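Local coordinates for 2-oxoglutarate carboxylase small subunit (Hydrogenobacter thermophilus, PDB 7KCT), which is the biotin carboxylase-type small subunit of its enzyme, a protein built around an ATP-grasp fold that binds ADP, magnesium and bicarbonate, at residues Glu97-Leu102 against Ile108-Pro113. Residues are numbered along the deposited sequence; the frame is centred on the assembly and turned at random.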
loop_
_atom_site.group_PDB
_atom_site.type_symbol
_atom_site.label_atom_id
_atom_site.label_comp_id
_atom_site.label_asym_id
_atom_site.label_seq_id
_atom_site.Cartn_x
_atom_site.Cartn_y
_atom_site.Cartn_z
ATOM N N GLU A 97 24.748 0.396 -23.722
ATOM C CA GLU A 97 25.927 -0.427 -23.480
ATOM C C GLU A 97 27.137 0.423 -23.172
ATOM O O GLU A 97 27.984 0.026 -22.373
ATOM C CB GLU A 97 26.220 -1.332 -24.691
ATOM C CG GLU A 97 26.425 -0.587 -25.998
ATOM N N HIS A 98 27.225 1.598 -23.767
ATOM C CA HIS A 98 28.369 2.463 -23.513
ATOM C C HIS A 98 28.399 2.997 -22.078
ATOM O O HIS A 98 29.477 3.067 -21.458
ATOM C CB HIS A 98 28.353 3.621 -24.471
ATOM C CG HIS A 98 29.461 4.580 -24.222
ATOM N ND1 HIS A 98 29.247 5.917 -23.961
ATOM C CD2 HIS A 98 30.801 4.390 -24.161
ATOM C CE1 HIS A 98 30.409 6.513 -23.759
ATOM N NE2 HIS A 98 31.368 5.611 -23.875
ATOM N N PHE A 99 27.238 3.410 -21.545
ATOM C CA PHE A 99 27.159 3.792 -20.134
ATOM C C PHE A 99 27.571 2.628 -19.239
ATOM O O PHE A 99 28.405 2.787 -18.339
ATOM C CB PHE A 99 25.744 4.287 -19.817
ATOM C CG PHE A 99 25.541 4.794 -18.381
ATOM C CD1 PHE A 99 26.390 5.732 -17.812
ATOM C CD2 PHE A 99 24.448 4.359 -17.635
ATOM C CE1 PHE A 99 26.176 6.201 -16.507
ATOM C CE2 PHE A 99 24.221 4.836 -16.342
ATOM C CZ PHE A 99 25.109 5.760 -15.781
ATOM N N ALA A 100 27.026 1.434 -19.489
ATOM C CA ALA A 100 27.293 0.283 -18.619
ATOM C C ALA A 100 28.778 -0.111 -18.621
ATOM O O ALA A 100 29.345 -0.502 -17.579
ATOM C CB ALA A 100 26.423 -0.891 -19.077
ATOM N N ARG A 101 29.418 0.017 -19.781
ATOM C CA ARG A 101 30.834 -0.275 -19.974
ATOM C C ARG A 101 31.735 0.839 -19.426
ATOM O O ARG A 101 32.814 0.554 -18.922
ATOM C CB ARG A 101 31.146 -0.496 -21.466
ATOM C CG ARG A 101 32.616 -0.982 -21.636
ATOM C CD ARG A 101 32.906 -1.508 -23.012
ATOM N NE ARG A 101 33.399 -0.467 -23.906
ATOM C CZ ARG A 101 34.670 -0.052 -23.942
ATOM N NH1 ARG A 101 35.581 -0.583 -23.125
ATOM N NH2 ARG A 101 35.045 0.899 -24.793
ATOM N N LEU A 102 31.355 2.109 -19.580
ATOM C CA LEU A 102 32.084 3.182 -18.916
ATOM C C LEU A 102 32.101 2.968 -17.398
ATOM O O LEU A 102 33.160 3.083 -16.762
ATOM C CB LEU A 102 31.480 4.521 -19.302
ATOM C CG LEU A 102 32.270 5.757 -18.915
ATOM C CD1 LEU A 102 33.675 5.765 -19.579
ATOM C CD2 LEU A 102 31.481 7.004 -19.323
ATOM N N ILE A 108 33.093 1.553 -11.263
ATOM C CA ILE A 108 31.764 1.772 -10.676
ATOM C C ILE A 108 30.891 0.584 -11.041
ATOM O O ILE A 108 30.885 0.154 -12.199
ATOM C CB ILE A 108 31.131 3.068 -11.211
ATOM C CG1 ILE A 108 32.015 4.268 -10.911
ATOM C CG2 ILE A 108 29.722 3.308 -10.631
ATOM C CD1 ILE A 108 32.149 4.556 -9.458
ATOM N N THR A 109 30.138 0.054 -10.082
ATOM C CA THR A 109 29.275 -1.091 -10.383
ATOM C C THR A 109 27.959 -0.604 -11.033
ATOM O O THR A 109 27.180 0.155 -10.429
ATOM C CB THR A 109 29.005 -1.911 -9.116
ATOM O OG1 THR A 109 30.231 -2.414 -8.565
ATOM C CG2 THR A 109 28.128 -3.132 -9.379
ATOM N N PHE A 110 27.725 -1.024 -12.272
ATOM C CA PHE A 110 26.440 -0.817 -12.957
ATOM C C PHE A 110 25.435 -1.842 -12.419
ATOM O O PHE A 110 25.700 -3.047 -12.477
ATOM C CB PHE A 110 26.657 -0.943 -14.473
ATOM C CG PHE A 110 25.423 -0.667 -15.309
ATOM C CD1 PHE A 110 25.085 0.627 -15.625
ATOM C CD2 PHE A 110 24.630 -1.708 -15.803
ATOM C CE1 PHE A 110 23.962 0.900 -16.393
ATOM C CE2 PHE A 110 23.480 -1.439 -16.562
ATOM C CZ PHE A 110 23.145 -0.147 -16.842
ATOM N N ILE A 111 24.295 -1.379 -11.882
ATOM C CA ILE A 111 23.259 -2.265 -11.315
ATOM C C ILE A 111 22.347 -2.671 -12.475
ATOM O O ILE A 111 21.355 -1.992 -12.815
ATOM C CB ILE A 111 22.497 -1.593 -10.166
ATOM C CG1 ILE A 111 23.473 -1.268 -9.023
ATOM C CG2 ILE A 111 21.343 -2.465 -9.676
ATOM C CD1 ILE A 111 22.895 -0.325 -7.962
ATOM N N GLY A 112 22.683 -3.795 -13.086
ATOM C CA GLY A 112 22.104 -4.229 -14.339
ATOM C C GLY A 112 22.909 -5.408 -14.858
ATOM O O GLY A 112 23.808 -5.902 -14.170
ATOM N N PRO A 113 22.567 -5.933 -16.036
ATOM C CA PRO A 113 23.293 -7.102 -16.558
ATOM C C PRO A 113 24.621 -6.628 -17.149
ATOM O O PRO A 113 24.870 -5.440 -17.311
ATOM C CB PRO A 113 22.326 -7.694 -17.611
ATOM C CG PRO A 113 21.530 -6.521 -18.091
ATOM C CD PRO A 113 21.406 -5.571 -16.874
#
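Ala100 sets its methyl group squarely on the ring of Phe110, a CH-pi contact in which CB lies 3.7 Å from the centroid of that ring and only 5° off the ring normal. The CA of Ala100 also lies over this face, 3.7 Å from Phe110 CD1, so the aromatic ring lies directly against the helix backbone. Phe110 can reach it because its CG stands anti to the backbone N (chi1 -176°), on a CB that already points at the helix. At the rim of this ring Phe99 adds a second contact: its CD2 and CE2 border Phe110 CE1, with CD2 3.7 Å away. The two ring planes are nearly perpendicular, at 88°, and the centroids 5.9 Å apart. Packing is thus concentrated on three apolar residues, whereas His98 and Arg101 occupy the solvent-exposed side of the helix and Thr109 points away from it. The contact closes the last beta-alpha-beta unit of the Rossmann-like N-terminal domain: strand 109-110 forms an edge of the parallel sheet beside strand 85-87, Phe99 extends to helix 71-81, and helix 115-120 packs on Ala100 through Trp115 and on Phe110 through Ile118.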